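Local coordinates for protein glutathione S-transferase (Bombyx mori, PDB 5ZFG) that metabolises the insecticide diazinon, probably by conjugating it with glutathione, at residues Asn68-Gln72 with Asn96-Cys100; Phe101-Tyr107 with Pro162-Thr167; Ile110-Met115 with Thr169-Phe175. One frame throughout, in Å; residues are numbered along the deposited sequence. Where two conformers were deposited one is given.

Interaction 1 of 3, residues Asn68-Gln72 with Asn96-Cys100; sequences NAILQ and NHRLC
The carboxamides of Gln72 and Asn96 meet with their planes 83° apart, nearly perpendicular, and Gln72 NE2 lies 3.0 Å from Asn96 OD1. The N-H points well off this oxygen, at 132°, and the bond is weak; Asn96 OD1 has a stronger partner in the hydroxyl of Tyr85. A third amide, that of Asn68, ends beside the backbone of the other helix: its ND2 lies 3.0 Å from Leu99 O, again in a weak, bent bond.

Between the amides of Asn68 and Gln72 runs Leu99, which gives the most surface to the contact. Its branches divide the work. CD1 lies 3.6 Å from Gln72 NE2 and also touches the aliphatic CG of that residue, while CD2 meets Leu71 CD1 at 4.0 Å. The side chains of Asn68 and Gln72 lie alongside Leu99, each pointing against it. The axes of the two segments are 11.1 Å apart at an angle of 154°. A leucine fits here because it can fill the width between the helices; the amides fit because they can bond and still pack.

Pro162 touches both leucines, and His97, on another side of its helix, bonds Gln51 of the second subunit. Joining the thioredoxin-like domain to the helical one, the contact therefore probably draws its cohesion mainly from Leu99 packing on the side chains of Asn68, Gln72 and Leu71, with buried amides adding weak polar links.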
# COMPACT_ATOMS: atom_id res chain seq x y z
N ASN B 68 0.42 6.45 2.91
CA ASN B 68 -0.95 6.01 2.61
C ASN B 68 -1.74 5.78 3.89
O ASN B 68 -2.90 6.21 4.01
CB ASN B 68 -0.94 4.74 1.78
CG ASN B 68 -0.57 4.99 0.35
OD1 ASN B 68 -0.36 6.13 -0.07
ND2 ASN B 68 -0.47 3.91 -0.43
N ALA B 69 -1.14 5.10 4.87
CA ALA B 69 -1.82 4.87 6.14
C ALA B 69 -2.04 6.18 6.90
O ALA B 69 -3.06 6.34 7.58
CB ALA B 69 -1.00 3.90 6.99
N ILE B 70 -1.09 7.11 6.80
CA ILE B 70 -1.28 8.42 7.43
C ILE B 70 -2.46 9.14 6.81
O ILE B 70 -3.31 9.71 7.52
CB ILE B 70 0.00 9.28 7.33
CG1 ILE B 70 1.16 8.62 8.10
CG2 ILE B 70 -0.27 10.70 7.89
CD1 ILE B 70 2.52 9.29 7.83
N LEU B 71 -2.57 9.11 5.47
CA LEU B 71 -3.70 9.73 4.79
C LEU B 71 -5.03 9.14 5.27
O LEU B 71 -5.99 9.87 5.56
CB LEU B 71 -3.57 9.56 3.27
CG LEU B 71 -2.44 10.32 2.56
CD1 LEU B 71 -2.34 9.91 1.11
CD2 LEU B 71 -2.70 11.82 2.68
N GLN B 72 -5.10 7.82 5.36
CA GLN B 72 -6.33 7.17 5.81
C GLN B 72 -6.65 7.53 7.26
O GLN B 72 -7.82 7.77 7.61
CB GLN B 72 -6.18 5.65 5.64
CG GLN B 72 -6.10 5.28 4.14
CD GLN B 72 -5.49 3.91 3.89
OE1 GLN B 72 -4.63 3.45 4.63
NE2 GLN B 72 -5.92 3.26 2.80
N ASN B 96 -8.88 3.23 -1.85
CA ASN B 96 -7.82 2.36 -1.34
C ASN B 96 -7.02 1.75 -2.48
O ASN B 96 -5.79 1.66 -2.39
CB ASN B 96 -8.41 1.25 -0.47
CG ASN B 96 -8.90 1.76 0.88
OD1 ASN B 96 -8.55 2.86 1.33
ND2 ASN B 96 -9.73 0.95 1.53
N HIS B 97 -7.70 1.35 -3.55
CA HIS B 97 -6.99 0.78 -4.69
C HIS B 97 -6.02 1.79 -5.28
O HIS B 97 -4.85 1.47 -5.55
CB HIS B 97 -7.95 0.33 -5.78
CG HIS B 97 -7.20 -0.05 -7.01
ND1 HIS B 97 -6.83 0.87 -7.97
CD2 HIS B 97 -6.62 -1.22 -7.37
CE1 HIS B 97 -6.09 0.26 -8.89
NE2 HIS B 97 -5.95 -1.01 -8.55
N ARG B 98 -6.50 3.01 -5.53
CA ARG B 98 -5.64 4.01 -6.15
C ARG B 98 -4.44 4.35 -5.27
O ARG B 98 -3.35 4.61 -5.79
CB ARG B 98 -6.46 5.26 -6.49
CG ARG B 98 -7.61 5.06 -7.50
CD ARG B 98 -7.15 4.60 -8.88
NE ARG B 98 -8.28 4.62 -9.81
CZ ARG B 98 -9.13 3.61 -9.99
NH1 ARG B 98 -8.97 2.47 -9.34
NH2 ARG B 98 -10.14 3.75 -10.83
N LEU B 99 -4.61 4.30 -3.95
CA LEU B 99 -3.48 4.49 -3.04
C LEU B 99 -2.46 3.36 -3.21
O LEU B 99 -1.26 3.60 -3.32
CB LEU B 99 -3.97 4.55 -1.59
CG LEU B 99 -4.73 5.82 -1.18
CD1 LEU B 99 -5.31 5.69 0.25
CD2 LEU B 99 -3.82 7.08 -1.27
N CYS B 100 -2.94 2.11 -3.23
CA CYS B 100 -2.05 0.97 -3.42
C CYS B 100 -1.36 1.03 -4.78
O CYS B 100 -0.16 0.73 -4.88
CB CYS B 100 -2.84 -0.34 -3.29
SG CYS B 100 -3.40 -0.72 -1.62

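Interaction 2 of 3, residues Phe101-Tyr107 with Pro162-Thr167; sequences FNLSSYY and PLINST
Tyr106 reaches across to Thr167, its OH donating a hydrogen bond to Thr167 OG1 at 2.8 Å, with that oxygen at the edge of the ring and in its plane. Ser166 CB also sits at the ring edge, 3.6 Å from Tyr106 CD2, and Leu163 CD2 approaches the same carbon obliquely. Leu163 CD2 is the shared apolar end of the contact, meeting Phe101 CD2 at 4.1 Å and lying near Asn102 CB. Farther along, the helices come close enough that Ser166 OG is 3.2 Å from Tyr107 CB, a place suited to a residue as small as serine.

Behind these contacts stands a second shell. Thr167 OG1 passes its own proton to Leu163 O over 2.8 Å, and Leu163 O takes this bond and that of Thr167 N on opposite faces of its carbonyl plane. The threonine hydroxyl is thus fixed in rotation and turned to accept from the tyrosine. A phenylalanine in place of Tyr106 would probably keep the ring packing but leave Thr167 OG1 without its donor in the buried interface. With CG anti to the backbone N (chi1 -168°), the Tyr106 ring reaches over to the partner helix, and its CB rests on one face of the Phe101 ring. A wider pi-type turn at 102-106, in which Tyr106 N reaches Phe101 O, sets its place on the helix.

Helix 126-146 packs on Tyr106, and Trp186 on Leu163 and Thr167. The two segments run nearly parallel, 22° apart, and their helices belong to the all-helical bundle of the glutathione transferase C-terminal domain.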
# COMPACT_ATOMS: atom_id res chain seq x y z
N PHE B 101 -2.11 1.39 -5.82
CA PHE B 101 -1.59 1.47 -7.18
C PHE B 101 -0.47 2.51 -7.27
O PHE B 101 0.55 2.27 -7.92
CB PHE B 101 -2.74 1.81 -8.15
CG PHE B 101 -2.29 2.27 -9.53
CD1 PHE B 101 -1.61 1.42 -10.37
CD2 PHE B 101 -2.59 3.56 -9.98
CE1 PHE B 101 -1.20 1.83 -11.65
CE2 PHE B 101 -2.18 3.98 -11.26
CZ PHE B 101 -1.48 3.11 -12.09
N ASN B 102 -0.62 3.64 -6.59
CA ASN B 102 0.48 4.60 -6.58
C ASN B 102 1.71 4.03 -5.90
O ASN B 102 2.83 4.17 -6.40
CB ASN B 102 0.07 5.91 -5.89
CG ASN B 102 1.16 6.95 -6.03
OD1 ASN B 102 1.35 7.48 -7.11
ND2 ASN B 102 1.90 7.21 -4.95
N LEU B 103 1.52 3.38 -4.75
CA LEU B 103 2.65 2.86 -3.98
C LEU B 103 3.32 1.70 -4.71
O LEU B 103 4.56 1.63 -4.76
CB LEU B 103 2.16 2.40 -2.60
CG LEU B 103 3.14 1.64 -1.68
CD1 LEU B 103 4.40 2.46 -1.40
CD2 LEU B 103 2.47 1.27 -0.37
N SER B 104 2.52 0.80 -5.28
CA SER B 104 3.07 -0.44 -5.83
C SER B 104 3.65 -0.27 -7.23
O SER B 104 4.55 -1.03 -7.61
CB SER B 104 1.99 -1.52 -5.90
OG SER B 104 1.07 -1.27 -6.97
N SER B 105 3.15 0.69 -8.01
CA SER B 105 3.42 0.71 -9.45
C SER B 105 3.68 2.11 -10.00
O SER B 105 4.73 2.38 -10.60
CB SER B 105 2.24 0.08 -10.20
OG SER B 105 1.87 -1.17 -9.62
N TYR B 106 2.70 3.01 -9.84
CA TYR B 106 2.75 4.29 -10.54
C TYR B 106 3.94 5.13 -10.06
O TYR B 106 4.78 5.53 -10.87
CB TYR B 106 1.44 5.06 -10.33
CG TYR B 106 1.22 6.28 -11.23
CD1 TYR B 106 0.79 6.14 -12.55
CD2 TYR B 106 1.40 7.57 -10.73
CE1 TYR B 106 0.56 7.26 -13.36
CE2 TYR B 106 1.17 8.69 -11.53
CZ TYR B 106 0.75 8.53 -12.84
OH TYR B 106 0.53 9.66 -13.62
N TYR B 107 4.00 5.40 -8.76
CA TYR B 107 5.15 6.13 -8.22
C TYR B 107 6.44 5.33 -8.36
O TYR B 107 7.50 5.89 -8.64
CB TYR B 107 4.87 6.51 -6.76
CG TYR B 107 5.91 7.38 -6.11
CD1 TYR B 107 6.44 8.48 -6.78
CD2 TYR B 107 6.37 7.10 -4.82
CE1 TYR B 107 7.41 9.28 -6.17
CE2 TYR B 107 7.31 7.91 -4.20
CZ TYR B 107 7.83 9.00 -4.88
OH TYR B 107 8.77 9.80 -4.27
N PRO B 162 -1.36 11.42 -3.87
CA PRO B 162 -0.15 10.69 -4.27
C PRO B 162 0.00 10.62 -5.77
O PRO B 162 1.13 10.76 -6.27
CB PRO B 162 -0.35 9.30 -3.62
CG PRO B 162 -1.30 9.57 -2.45
CD PRO B 162 -2.23 10.59 -3.01
N LEU B 163 -1.10 10.46 -6.52
CA LEU B 163 -0.96 10.40 -7.97
C LEU B 163 -0.59 11.76 -8.55
O LEU B 163 0.20 11.84 -9.49
CB LEU B 163 -2.26 9.87 -8.60
CG LEU B 163 -2.65 8.44 -8.18
CD1 LEU B 163 -4.11 8.13 -8.51
CD2 LEU B 163 -1.71 7.45 -8.87
N ILE B 164 -1.14 12.84 -7.97
CA ILE B 164 -0.77 14.18 -8.43
C ILE B 164 0.73 14.39 -8.26
O ILE B 164 1.43 14.82 -9.18
CB ILE B 164 -1.57 15.26 -7.67
CG1 ILE B 164 -3.01 15.36 -8.22
CG2 ILE B 164 -0.81 16.60 -7.76
CD1 ILE B 164 -3.09 15.93 -9.63
N ASN B 165 1.24 14.07 -7.08
CA ASN B 165 2.65 14.32 -6.79
C ASN B 165 3.58 13.37 -7.54
O ASN B 165 4.72 13.75 -7.84
CB ASN B 165 2.85 14.28 -5.29
CG ASN B 165 2.20 15.46 -4.61
OD1 ASN B 165 2.46 16.61 -5.00
ND2 ASN B 165 1.33 15.22 -3.64
N SER B 166 3.14 12.15 -7.85
CA SER B 166 3.92 11.33 -8.77
C SER B 166 3.99 11.99 -10.15
O SER B 166 5.07 12.10 -10.76
CB SER B 166 3.31 9.93 -8.87
OG SER B 166 3.38 9.25 -7.62
N THR B 167 2.84 12.44 -10.66
CA THR B 167 2.78 13.07 -11.99
C THR B 167 3.56 14.37 -12.02
O THR B 167 4.16 14.73 -13.04
CB THR B 167 1.32 13.31 -12.37
OG1 THR B 167 0.57 12.08 -12.21
CG2 THR B 167 1.21 13.79 -13.82

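Interaction 3 of 3, residues Ile110-Met115 with Thr169-Phe175; sequences ISAYTM and TLEAIDF
Thr114 and Thr169 both hold OG1 between the backbone N and the carbonyl carbon (chi1 56° and 71°), and this turns the two hydroxyls to within 3.2 Å of each other, OG1 to OG1. Whether the Thr114 proton goes there or to Ile110 O, one turn back on its own helix, is not settled. Thr169 OG1 has its stronger partner in Ser166 O, so both hydroxyls lie close to carbonyls of their own helices, as threonine in a helix readily allows.

The same rotation sends the methyl of Thr114 into apolar company: CG2 touches Leu170 CD2 at 3.6 Å and Ile173 CD1 at 3.7 Å. Ile110 packs beside it, its CD1 3.8 Å from Leu170 CD1. Branched residues suit this seam, each offering more than one methyl.

A Schellman motif ends helix 160-172 here, with Phe175 N bonded to Leu170 O, Asp174 N to Glu171 O, and Asp174 at positive phi as the C-prime residue. The turn brings Phe175 back over the helix end, where Leu170 CD2 lies 3.7 Å above one face of its ring.

Tyr113, with CG anti to the backbone N (chi1 -172°), crosses Phe175 at about a right angle; Tyr113 CE2 comes to the edge of the phenylalanine ring, 4.0 Å from Phe175 CE2. Leu129 and Val132 of helix 126-146 pack against both rings, while Arg124 NE bonds Tyr113 O.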
# COMPACT_ATOMS: atom_id res chain seq x y z
N ILE B 110 7.44 5.65 -12.17
CA ILE B 110 7.71 7.02 -12.59
C ILE B 110 8.97 7.54 -11.90
O ILE B 110 9.87 8.07 -12.55
CB ILE B 110 6.49 7.91 -12.36
CG1 ILE B 110 5.46 7.64 -13.46
CG2 ILE B 110 6.88 9.40 -12.33
CD1 ILE B 110 4.11 8.29 -13.23
N SER B 111 9.06 7.35 -10.58
CA SER B 111 10.18 7.92 -9.84
C SER B 111 11.49 7.25 -10.19
O SER B 111 12.54 7.90 -10.16
CB SER B 111 9.93 7.84 -8.33
OG SER B 111 10.04 6.49 -7.89
N ALA B 112 11.47 5.95 -10.53
CA ALA B 112 12.70 5.30 -10.98
C ALA B 112 13.27 6.02 -12.19
O ALA B 112 14.49 6.12 -12.35
CB ALA B 112 12.45 3.82 -11.29
N TYR B 113 12.40 6.56 -13.04
CA TYR B 113 12.87 7.25 -14.22
C TYR B 113 13.16 8.73 -13.95
O TYR B 113 14.22 9.23 -14.34
CB TYR B 113 11.83 7.12 -15.32
CG TYR B 113 12.28 7.63 -16.66
CD1 TYR B 113 13.01 6.80 -17.51
CD2 TYR B 113 11.98 8.92 -17.07
CE1 TYR B 113 13.41 7.26 -18.75
CE2 TYR B 113 12.40 9.39 -18.31
CZ TYR B 113 13.11 8.55 -19.14
OH TYR B 113 13.53 8.98 -20.38
N THR B 114 12.22 9.44 -13.31
CA THR B 114 12.43 10.86 -13.07
C THR B 114 13.53 11.13 -12.03
O THR B 114 13.93 12.28 -11.89
CB THR B 114 11.12 11.55 -12.66
OG1 THR B 114 10.54 10.93 -11.51
CG2 THR B 114 10.10 11.51 -13.80
N MET B 115 14.05 10.10 -11.36
CA MET B 115 15.21 10.22 -10.49
C MET B 115 16.42 9.49 -11.07
O MET B 115 16.30 8.63 -11.95
CB MET B 115 14.92 9.67 -9.09
CG MET B 115 13.61 10.13 -8.46
SD MET B 115 13.60 11.82 -7.85
CE MET B 115 12.25 12.55 -8.77
N THR B 169 6.37 14.91 -10.77
CA THR B 169 7.78 14.68 -11.05
C THR B 169 8.04 14.51 -12.54
O THR B 169 9.16 14.76 -12.99
CB THR B 169 8.32 13.46 -10.30
OG1 THR B 169 7.76 12.27 -10.86
CG2 THR B 169 8.01 13.55 -8.79
N LEU B 170 7.03 14.11 -13.31
CA LEU B 170 7.18 14.12 -14.76
C LEU B 170 7.25 15.56 -15.27
O LEU B 170 8.12 15.90 -16.09
CB LEU B 170 6.03 13.37 -15.43
CG LEU B 170 6.02 11.86 -15.14
CD1 LEU B 170 4.67 11.25 -15.51
CD2 LEU B 170 7.16 11.14 -15.89
N GLU B 171 6.37 16.43 -14.78
CA GLU B 171 6.46 17.83 -15.18
C GLU B 171 7.80 18.43 -14.78
O GLU B 171 8.36 19.26 -15.52
CB GLU B 171 5.31 18.66 -14.59
CG GLU B 171 5.35 20.12 -15.10
CD GLU B 171 4.26 21.02 -14.54
OE1 GLU B 171 3.38 20.56 -13.79
OE2 GLU B 171 4.29 22.23 -14.87
N ALA B 172 8.35 18.01 -13.64
CA ALA B 172 9.61 18.58 -13.17
C ALA B 172 10.75 18.34 -14.14
O ALA B 172 11.70 19.13 -14.18
CB ALA B 172 9.96 18.00 -11.79
N ILE B 173 10.70 17.25 -14.91
CA ILE B 173 11.75 16.95 -15.88
C ILE B 173 11.30 17.27 -17.31
O ILE B 173 11.96 16.84 -18.26
CB ILE B 173 12.23 15.49 -15.75
CG1 ILE B 173 11.13 14.51 -16.15
CG2 ILE B 173 12.73 15.21 -14.35
CD1 ILE B 173 11.68 13.20 -16.71
N ASP B 174 10.21 18.01 -17.47
CA ASP B 174 9.68 18.42 -18.77
C ASP B 174 9.29 17.21 -19.62
O ASP B 174 9.40 17.23 -20.85
CB ASP B 174 10.68 19.31 -19.53
CG ASP B 174 10.02 20.11 -20.64
OD1 ASP B 174 8.98 20.75 -20.39
OD2 ASP B 174 10.54 20.09 -21.77
N PHE B 175 8.82 16.15 -18.96
CA PHE B 175 8.30 14.97 -19.63
C PHE B 175 6.93 15.28 -20.21
O PHE B 175 6.01 15.65 -19.47
CB PHE B 175 8.22 13.82 -18.63
CG PHE B 175 7.98 12.46 -19.24
CD1 PHE B 175 6.73 12.13 -19.77
CD2 PHE B 175 8.98 11.50 -19.25
CE1 PHE B 175 6.50 10.88 -20.32
CE2 PHE B 175 8.77 10.25 -19.81
CZ PHE B 175 7.52 9.94 -20.34

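Overall arrangement
From the N terminus, interaction 1 comes first: 68-72, on helix 67-78 of the thioredoxin-like domain, meets 96-100, closing over 23 intervening residues, the end of helix 67-78, a linker and the start of helix 89-114, and tying the two domains together. Interactions 2 and 3 open afterwards on the same long helix, 89-114, and close more than fifty residues later on helix 160-172. Their segments alternate, so the two loops cross, pairing the same two helices in step along their lengths. Interaction 2 touches both others, through Pro162 on Leu71 and Leu99, and through Ser166 O on Ile110 CG2. Interactions 1 and 3 lie about 22 Å apart between centres; the second subunit approaches interactions 1 and 2.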